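Local coordinates for single-strand DNA-binding protein (PDB 3BTP) that binds single-stranded DNA whatever its sequence and mediates the nuclear uptake of the transferred T-DNA strand during plant transformation by Agrobacterium, at residues C149-D154 with D262-T267; K219-K222 with K228-P231; R244-R249 with A256-P261. One frame throughout, in Å; residues are numbered along the deposited sequence.

Contact 1: C149-D154 with D262-T267; sequences CRLYRD and DILIKT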
loop_
_atom_site.group_PDB
_atom_site.type_symbol
_atom_site.label_atom_id
_atom_site.label_comp_id
_atom_site.label_asym_id
_atom_site.label_seq_id
_atom_site.Cartn_x
_atom_site.Cartn_y
_atom_site.Cartn_z
ATOM N N CYS A 149 1.113 23.764 -1.824
ATOM C CA CYS A 149 1.220 22.304 -1.904
ATOM C C CYS A 149 -0.130 21.652 -2.390
ATOM O O CYS A 149 -1.123 21.629 -1.660
ATOM C CB CYS A 149 1.697 21.671 -0.578
ATOM S SG CYS A 149 2.045 19.917 -0.827
ATOM N N ARG A 150 -0.162 21.147 -3.627
ATOM C CA ARG A 150 -1.374 20.523 -4.170
ATOM C C ARG A 150 -1.443 19.001 -3.864
ATOM O O ARG A 150 -0.553 18.226 -4.244
ATOM C CB ARG A 150 -1.442 20.762 -5.691
ATOM C CG ARG A 150 -1.387 22.238 -6.134
ATOM C CD ARG A 150 -1.742 22.375 -7.656
ATOM N NE ARG A 150 -0.869 21.589 -8.548
ATOM C CZ ARG A 150 0.329 21.957 -9.046
ATOM N NH1 ARG A 150 0.849 23.152 -8.764
ATOM N NH2 ARG A 150 0.995 21.127 -9.884
ATOM N N LEU A 151 -2.498 18.566 -3.200
ATOM C CA LEU A 151 -2.593 17.152 -2.825
ATOM C C LEU A 151 -3.665 16.494 -3.711
ATOM O O LEU A 151 -4.748 17.010 -3.758
ATOM C CB LEU A 151 -2.897 17.019 -1.316
ATOM C CG LEU A 151 -1.776 17.366 -0.302
ATOM C CD1 LEU A 151 -2.182 17.144 1.164
ATOM C CD2 LEU A 151 -0.448 16.538 -0.524
ATOM N N TYR A 152 -3.306 15.435 -4.481
ATOM C CA TYR A 152 -4.254 14.732 -5.391
ATOM C C TYR A 152 -4.735 13.403 -4.753
ATOM O O TYR A 152 -3.904 12.604 -4.326
ATOM C CB TYR A 152 -3.567 14.432 -6.709
ATOM C CG TYR A 152 -2.982 15.643 -7.354
ATOM C CD1 TYR A 152 -3.770 16.446 -8.182
ATOM C CD2 TYR A 152 -1.655 16.028 -7.110
ATOM C CE1 TYR A 152 -3.259 17.585 -8.745
ATOM C CE2 TYR A 152 -1.122 17.175 -7.673
ATOM C CZ TYR A 152 -1.933 17.928 -8.510
ATOM O OH TYR A 152 -1.434 19.030 -9.131
ATOM N N ARG A 153 -6.033 13.185 -4.685
ATOM C CA ARG A 153 -6.614 11.977 -4.092
ATOM C C ARG A 153 -6.391 10.825 -5.098
ATOM O O ARG A 153 -6.610 11.012 -6.290
ATOM C CB ARG A 153 -8.105 12.174 -3.876
ATOM C CG ARG A 153 -8.759 11.088 -2.990
ATOM C CD ARG A 153 -10.329 11.147 -3.063
ATOM N NE ARG A 153 -10.927 10.073 -2.237
ATOM C CZ ARG A 153 -11.051 10.092 -0.903
ATOM N NH1 ARG A 153 -10.685 11.164 -0.183
ATOM N NH2 ARG A 153 -11.590 9.041 -0.270
ATOM N N ASP A 154 -5.898 9.662 -4.649
ATOM C CA ASP A 154 -5.763 8.496 -5.532
ATOM C C ASP A 154 -7.010 7.622 -5.386
ATOM O O ASP A 154 -7.977 8.055 -4.763
ATOM C CB ASP A 154 -4.445 7.725 -5.325
ATOM C CG ASP A 154 -4.412 6.835 -4.045
ATOM O OD1 ASP A 154 -5.420 6.743 -3.296
ATOM O OD2 ASP A 154 -3.303 6.261 -3.756
ATOM N N ASP A 262 2.225 15.687 10.217
ATOM C CA ASP A 262 2.157 14.275 10.337
ATOM C C ASP A 262 0.736 13.794 9.921
ATOM O O ASP A 262 0.576 12.729 9.308
ATOM C CB ASP A 262 2.348 13.922 11.829
ATOM C CG ASP A 262 3.660 14.498 12.449
ATOM O OD1 ASP A 262 4.618 14.769 11.717
ATOM O OD2 ASP A 262 3.747 14.675 13.699
ATOM N N ILE A 263 -0.288 14.558 10.316
ATOM C CA ILE A 263 -1.669 14.071 10.377
ATOM C C ILE A 263 -2.493 15.070 9.616
ATOM O O ILE A 263 -2.378 16.253 9.819
ATOM C CB ILE A 263 -2.183 13.919 11.810
ATOM C CG1 ILE A 263 -1.423 12.815 12.587
ATOM C CG2 ILE A 263 -3.645 13.646 11.827
ATOM C CD1 ILE A 263 -1.563 12.894 14.097
ATOM N N LEU A 264 -3.316 14.570 8.711
ATOM C CA LEU A 264 -4.385 15.353 8.049
ATOM C C LEU A 264 -5.761 14.741 8.355
ATOM O O LEU A 264 -6.018 13.599 8.033
ATOM C CB LEU A 264 -4.128 15.366 6.514
ATOM C CG LEU A 264 -4.947 16.268 5.535
ATOM C CD1 LEU A 264 -4.296 16.192 4.141
ATOM C CD2 LEU A 264 -6.384 15.837 5.412
ATOM N N ILE A 265 -6.678 15.526 8.915
ATOM C CA ILE A 265 -8.030 15.077 9.201
ATOM C C ILE A 265 -8.918 15.759 8.172
ATOM O O ILE A 265 -8.848 16.948 7.976
ATOM C CB ILE A 265 -8.495 15.589 10.616
ATOM C CG1 ILE A 265 -7.427 15.332 11.719
ATOM C CG2 ILE A 265 -9.999 15.155 10.987
ATOM C CD1 ILE A 265 -7.231 13.921 12.081
ATOM N N LYS A 266 -9.783 15.020 7.513
ATOM C CA LYS A 266 -10.681 15.644 6.568
ATOM C C LYS A 266 -12.101 15.294 7.019
ATOM O O LYS A 266 -12.507 14.139 6.879
ATOM C CB LYS A 266 -10.443 15.122 5.166
ATOM C CG LYS A 266 -11.359 15.819 4.115
ATOM C CD LYS A 266 -10.841 15.670 2.648
ATOM C CE LYS A 266 -11.143 14.356 2.090
ATOM N NZ LYS A 266 -12.573 13.799 2.171
ATOM N N THR A 267 -12.846 16.280 7.538
ATOM C CA THR A 267 -14.170 16.010 8.142
ATOM C C THR A 267 -15.202 15.683 7.050
ATOM O O THR A 267 -14.949 15.928 5.863
ATOM C CB THR A 267 -14.700 17.274 8.948
ATOM O OG1 THR A 267 -15.267 18.223 8.029
ATOM C CG2 THR A 267 -13.628 17.963 9.784
#
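Arg153 NH1 has three polar partners, salt bridges with Glu304 OE1 and Asp115 OD2 and a hydrogen bond with Tyr159 OH, all while it lies against Lys266 of the facing strand. The contact belongs to the interface of two four-stranded antiparallel sheets, with strand 149-153 in one and strand 263-266 in the other. Between them the CA atoms of Leu151 and Leu264 stand 11.2 Å apart, too far for backbone hydrogen bonds, so side chains alone bridge the gap.

The extended Arg153 chain, with CG anti to the backbone N (chi1 -168°), carries its guanidinium across to Lys266, and the two side chains cross at about a right angle. Arg153 NH1 comes 3.9 Å from Lys266 CE. The ammonium is almost as near, with Lys266 NZ 4.0 Å from Arg153 NH1, but the shared partner Asp115 OD2, salt-bridged to both, probably offsets the like charges. The Lys266 chain is bent at chi3 (78°) and chi4, which brings its CE and NZ beside Arg153 NH1. Long, flexible basic chains suit this place because they cross the gap between sheets and still place charge beside the acids.

Deeper in, leucines replace the ions. Leu151 and Leu264 reach toward each other and meet tip to tip; both are buried, where an apolar chain with no polar group to satisfy is well suited. Val120 borders Leu151, while Ile118 and Phe274 border Leu264, extending the apolar layer. At the start of the second strand, Asp262 and Ile263 both face Ser275 in a classic beta bulge. The leucines themselves touch through one methyl each, Leu151 CD1 and Leu264 CD1, at 3.8 Å.

Contact 2: K219-K222 with K228-P231; sequences KNIK and KLRP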
loop_
_atom_site.group_PDB
_atom_site.type_symbol
_atom_site.label_atom_id
_atom_site.label_comp_id
_atom_site.label_asym_id
_atom_site.label_seq_id
_atom_site.Cartn_x
_atom_site.Cartn_y
_atom_site.Cartn_z
ATOM N N LYS A 219 20.222 21.706 -5.552
ATOM C CA LYS A 219 21.508 21.408 -6.145
ATOM C C LYS A 219 22.728 21.774 -5.251
ATOM O O LYS A 219 23.847 21.304 -5.501
ATOM C CB LYS A 219 21.537 21.721 -7.654
ATOM C CG LYS A 219 21.102 20.410 -8.456
ATOM C CD LYS A 219 20.658 20.661 -9.904
ATOM C CE LYS A 219 19.468 19.756 -10.344
ATOM N NZ LYS A 219 18.095 20.439 -10.226
ATOM N N ASN A 220 22.462 22.519 -4.173
ATOM C CA ASN A 220 23.405 22.665 -3.054
ATOM C C ASN A 220 23.671 21.396 -2.231
ATOM O O ASN A 220 24.632 21.337 -1.460
ATOM C CB ASN A 220 22.916 23.745 -2.102
ATOM C CG ASN A 220 22.735 25.099 -2.789
ATOM O OD1 ASN A 220 21.753 25.777 -2.544
ATOM N ND2 ASN A 220 23.676 25.484 -3.661
ATOM N N ILE A 221 22.812 20.382 -2.378
ATOM C CA ILE A 221 22.927 19.147 -1.604
ATOM C C ILE A 221 23.595 18.016 -2.427
ATOM O O ILE A 221 23.127 17.641 -3.490
ATOM C CB ILE A 221 21.529 18.758 -0.987
ATOM C CG1 ILE A 221 21.127 19.836 0.027
ATOM C CG2 ILE A 221 21.553 17.379 -0.326
ATOM C CD1 ILE A 221 19.681 19.790 0.437
ATOM N N LYS A 222 24.670 17.457 -1.884
ATOM C CA LYS A 222 25.377 16.360 -2.519
ATOM C C LYS A 222 25.069 15.024 -1.870
ATOM O O LYS A 222 24.959 14.924 -0.637
ATOM C CB LYS A 222 26.899 16.646 -2.564
ATOM C CG LYS A 222 27.287 17.691 -3.638
ATOM C CD LYS A 222 27.717 18.975 -2.982
ATOM C CE LYS A 222 28.391 19.969 -3.985
ATOM N NZ LYS A 222 29.736 20.537 -3.525
ATOM N N LYS A 228 22.307 8.369 -2.030
ATOM C CA LYS A 228 21.225 8.824 -1.143
ATOM C C LYS A 228 21.642 10.027 -0.320
ATOM O O LYS A 228 22.812 10.417 -0.295
ATOM C CB LYS A 228 20.673 7.686 -0.227
ATOM C CG LYS A 228 19.915 6.553 -0.960
ATOM C CD LYS A 228 19.434 5.470 0.049
ATOM C CE LYS A 228 18.891 4.183 -0.635
ATOM N NZ LYS A 228 17.645 3.694 0.099
ATOM N N LEU A 229 20.662 10.617 0.343
ATOM C CA LEU A 229 20.933 11.694 1.265
ATOM C C LEU A 229 21.891 11.283 2.396
ATOM O O LEU A 229 21.764 10.197 2.935
ATOM C CB LEU A 229 19.617 12.231 1.812
ATOM C CG LEU A 229 18.857 13.040 0.775
ATOM C CD1 LEU A 229 17.438 13.390 1.291
ATOM C CD2 LEU A 229 19.624 14.281 0.299
ATOM N N ARG A 230 22.883 12.119 2.708
ATOM C CA ARG A 230 23.632 11.997 3.984
ATOM C C ARG A 230 22.634 12.110 5.152
ATOM O O ARG A 230 21.623 12.770 5.028
ATOM C CB ARG A 230 24.674 13.107 4.145
ATOM C CG ARG A 230 25.685 13.196 3.022
ATOM C CD ARG A 230 26.658 14.402 3.273
ATOM N NE ARG A 230 25.944 15.657 3.582
ATOM C CZ ARG A 230 26.289 16.504 4.556
ATOM N NH1 ARG A 230 27.349 16.234 5.334
ATOM N NH2 ARG A 230 25.579 17.622 4.758
ATOM N N PRO A 231 22.932 11.458 6.293
ATOM C CA PRO A 231 22.051 11.590 7.443
ATOM C C PRO A 231 21.864 13.039 7.887
ATOM O O PRO A 231 20.780 13.397 8.309
ATOM C CB PRO A 231 22.733 10.776 8.523
ATOM C CG PRO A 231 23.875 10.120 7.883
ATOM C CD PRO A 231 24.085 10.574 6.544
#
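Ile221 and Leu229 meet because their torsions aim a methyl from each at the other. In Ile221, chi1 of -65° sets CG2 anti to the backbone N, on the flank nearer the partner, while Leu229 holds CG anti to its carbonyl carbon (chi1 -73°) and extends CD2 across. Both residues belong to the long loop between helix 186-206 and strand 235-237, which doubles back on itself here. The nearest CA atoms are those of Lys222 and Leu229, 7.5 Å apart, and no hydrogen bond joins the two arms.

What joins the arms of the loop is therefore apolar. The Ile221 and Leu229 side chains cross at a slant, and both also touch Arg249, Leu229 at its methylene CG and Ile221 CD1 at its NE. Leu229 is the buried member of the pair, as befits a purely hydrocarbon chain in a small cluster near the protein surface.

Outside this patch the contact becomes thinner and more polar in character. Arg230 CG passes 4.1 Å from Lys222 O, a grazing approach, and the guanidinium serves a different partner, with NE in a salt bridge to Asp233 OD2. Arginine suits the exposed position, since its methylenes can brush the neighbouring backbone while its charge remains at the surface. Between the two arms, Ile221 CG2 lies 3.7 Å from Leu229 CD2.

Contact 3: R244-R249 with A256-P261; sequences REIQKR and AGSLLP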
loop_
_atom_site.group_PDB
_atom_site.type_symbol
_atom_site.label_atom_id
_atom_site.label_comp_id
_atom_site.label_asym_id
_atom_site.label_seq_id
_atom_site.Cartn_x
_atom_site.Cartn_y
_atom_site.Cartn_z
ATOM N N ARG A 244 11.771 15.728 11.566
ATOM C CA ARG A 244 11.152 14.678 10.793
ATOM C C ARG A 244 12.003 14.238 9.605
ATOM O O ARG A 244 12.482 15.061 8.805
ATOM C CB ARG A 244 9.785 15.126 10.279
ATOM C CG ARG A 244 8.714 15.364 11.298
ATOM C CD ARG A 244 8.163 14.093 11.977
ATOM N NE ARG A 244 7.102 14.593 12.872
ATOM C CZ ARG A 244 7.298 15.154 14.091
ATOM N NH1 ARG A 244 8.544 15.281 14.618
ATOM N NH2 ARG A 244 6.243 15.593 14.813
ATOM N N GLU A 245 12.141 12.934 9.449
ATOM C CA GLU A 245 12.926 12.398 8.339
ATOM C C GLU A 245 12.208 12.540 6.962
ATOM O O GLU A 245 11.009 12.345 6.872
ATOM C CB GLU A 245 13.250 10.954 8.613
ATOM C CG GLU A 245 14.454 10.535 7.883
ATOM C CD GLU A 245 14.730 9.069 8.056
ATOM O OE1 GLU A 245 14.405 8.523 9.147
ATOM O OE2 GLU A 245 15.255 8.459 7.091
ATOM N N ILE A 246 12.950 12.883 5.903
ATOM C CA ILE A 246 12.372 12.921 4.539
ATOM C C ILE A 246 13.224 12.054 3.629
ATOM O O ILE A 246 14.352 11.695 3.989
ATOM C CB ILE A 246 12.196 14.386 3.965
ATOM C CG1 ILE A 246 13.564 15.033 3.826
ATOM C CG2 ILE A 246 11.168 15.194 4.855
ATOM C CD1 ILE A 246 13.581 16.462 3.345
ATOM N N GLN A 247 12.679 11.772 2.445
ATOM C CA GLN A 247 13.219 10.913 1.419
ATOM C C GLN A 247 14.141 11.647 0.394
ATOM O O GLN A 247 15.125 11.080 -0.120
ATOM C CB GLN A 247 11.965 10.267 0.745
ATOM C CG GLN A 247 12.200 8.995 0.042
ATOM C CD GLN A 247 12.963 7.986 0.896
ATOM O OE1 GLN A 247 12.884 7.967 2.145
ATOM N NE2 GLN A 247 13.671 7.161 0.246
ATOM N N LYS A 248 13.857 12.920 0.129
ATOM C CA LYS A 248 14.445 13.607 -0.994
ATOM C C LYS A 248 14.383 15.087 -0.731
ATOM O O LYS A 248 13.364 15.565 -0.153
ATOM C CB LYS A 248 13.655 13.320 -2.261
ATOM C CG LYS A 248 14.180 14.010 -3.496
ATOM C CD LYS A 248 13.606 13.321 -4.723
ATOM C CE LYS A 248 13.957 14.026 -6.014
ATOM N NZ LYS A 248 13.663 12.990 -7.075
ATOM N N ARG A 249 15.448 15.788 -1.170
ATOM C CA ARG A 249 15.591 17.257 -1.106
ATOM C C ARG A 249 15.217 17.942 -2.384
ATOM O O ARG A 249 15.888 17.800 -3.388
ATOM C CB ARG A 249 17.017 17.665 -0.718
ATOM C CG ARG A 249 17.412 16.926 0.579
ATOM C CD ARG A 249 16.563 17.380 1.739
ATOM N NE ARG A 249 16.809 18.778 1.954
ATOM C CZ ARG A 249 17.176 19.326 3.101
ATOM N NH1 ARG A 249 17.311 18.579 4.198
ATOM N NH2 ARG A 249 17.389 20.648 3.135
ATOM N N ALA A 256 6.618 20.709 -3.189
ATOM C CA ALA A 256 6.898 19.293 -3.393
ATOM C C ALA A 256 6.270 18.397 -2.342
ATOM O O ALA A 256 6.235 17.203 -2.529
ATOM C CB ALA A 256 8.394 19.032 -3.504
ATOM N N GLY A 257 5.758 18.952 -1.249
ATOM C CA GLY A 257 5.093 18.121 -0.205
ATOM C C GLY A 257 6.040 17.748 0.930
ATOM O O GLY A 257 5.658 17.063 1.905
ATOM N N SER A 258 7.283 18.247 0.845
ATOM C CA SER A 258 8.283 17.878 1.822
ATOM C C SER A 258 8.323 18.722 3.084
ATOM O O SER A 258 9.360 18.773 3.729
ATOM C CB SER A 258 9.655 17.616 1.156
ATOM O OG SER A 258 9.692 16.172 0.797
ATOM N N LEU A 259 7.185 19.322 3.467
ATOM C CA LEU A 259 7.074 20.168 4.634
ATOM C C LEU A 259 5.746 20.101 5.351
ATOM O O LEU A 259 5.425 21.054 6.049
ATOM C CB LEU A 259 7.333 21.679 4.301
ATOM C CG LEU A 259 8.769 22.212 4.021
ATOM C CD1 LEU A 259 8.875 23.786 3.908
ATOM C CD2 LEU A 259 9.789 21.722 5.038
ATOM N N LEU A 260 4.995 19.013 5.271
ATOM C CA LEU A 260 3.634 18.974 5.779
ATOM C C LEU A 260 3.656 18.364 7.148
ATOM O O LEU A 260 4.634 17.717 7.521
ATOM C CB LEU A 260 2.726 18.100 4.897
ATOM C CG LEU A 260 2.613 18.386 3.403
ATOM C CD1 LEU A 260 2.256 17.079 2.489
ATOM C CD2 LEU A 260 1.709 19.620 3.188
ATOM N N PRO A 261 2.561 18.513 7.891
ATOM C CA PRO A 261 2.457 17.862 9.211
ATOM C C PRO A 261 2.186 16.359 9.081
ATOM O O PRO A 261 1.999 15.840 7.962
ATOM C CB PRO A 261 1.277 18.583 9.913
ATOM C CG PRO A 261 0.806 19.619 8.993
ATOM C CD PRO A 261 1.357 19.295 7.570
#
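The CB atoms of Ile246 and Ser258 each point toward the opposite segment, and this pair makes up most of the contact. Ile246 follows directly on strand 243-245, the second arm of a beta hairpin with strand 235-237, and Ser258 sits in the loop that leads on to strand 263-266. Their CA atoms are 7.0 Å apart, and Ile246 CB comes within 4.4 Å of Ser258 OG.

The isoleucine presents its CB branch point and the CG2 methyl. Its chi1 of 63° wedges CG1 between the backbone N and the carbonyl carbon, which leaves CG2 beside the backbone N and 4.2 Å from Ser258 O. Ile236 of the hairpin packs on the same side chain, so a bulky beta-branched residue is well used here. Serine, by contrast, is small, and its OG approaches the isoleucine's CB. Farther along, Ser258 OG lies 3.8 Å from Lys248 O, too long for a hydrogen bond. The Lys248 side chain runs away from the loop, and its NZ hydrogen-bonds a polar side chain of another protein's chain.

Gly257 precedes the serine with phi 95°, a backbone shape at which a CB would press on the carbonyl oxygen of Ala256. With no hydrogen bond or ion pair between the two segments, the contact between them consists of van der Waals packing; Arg244 makes its salt bridge with Asp262, just beyond.

In the fold
The three contacts form a chain of neighbours. Contacts 2 and 3 fall inside the loop closed by contact 1, and contact 2 closes before contact 3 opens. Contact 3 sits in the middle, its centre about 14 Å from the centres of the other two, whereas contacts 1 and 2 are about 17 Å apart at their nearest atoms. Toward contact 1 it is joined by a salt bridge, Arg244 NE to Asp262 OD1 at 2.7 Å, and by Gly257 CA, packed 3.6 Å from Cys149 SG. Toward contact 2, Leu229 CD2 packs 3.5 Å from Arg249 CG and Leu229 CD1 packs on Gln247 and Lys248. Residues 244-249 and 256-261 together link sheet interface to outlying loop.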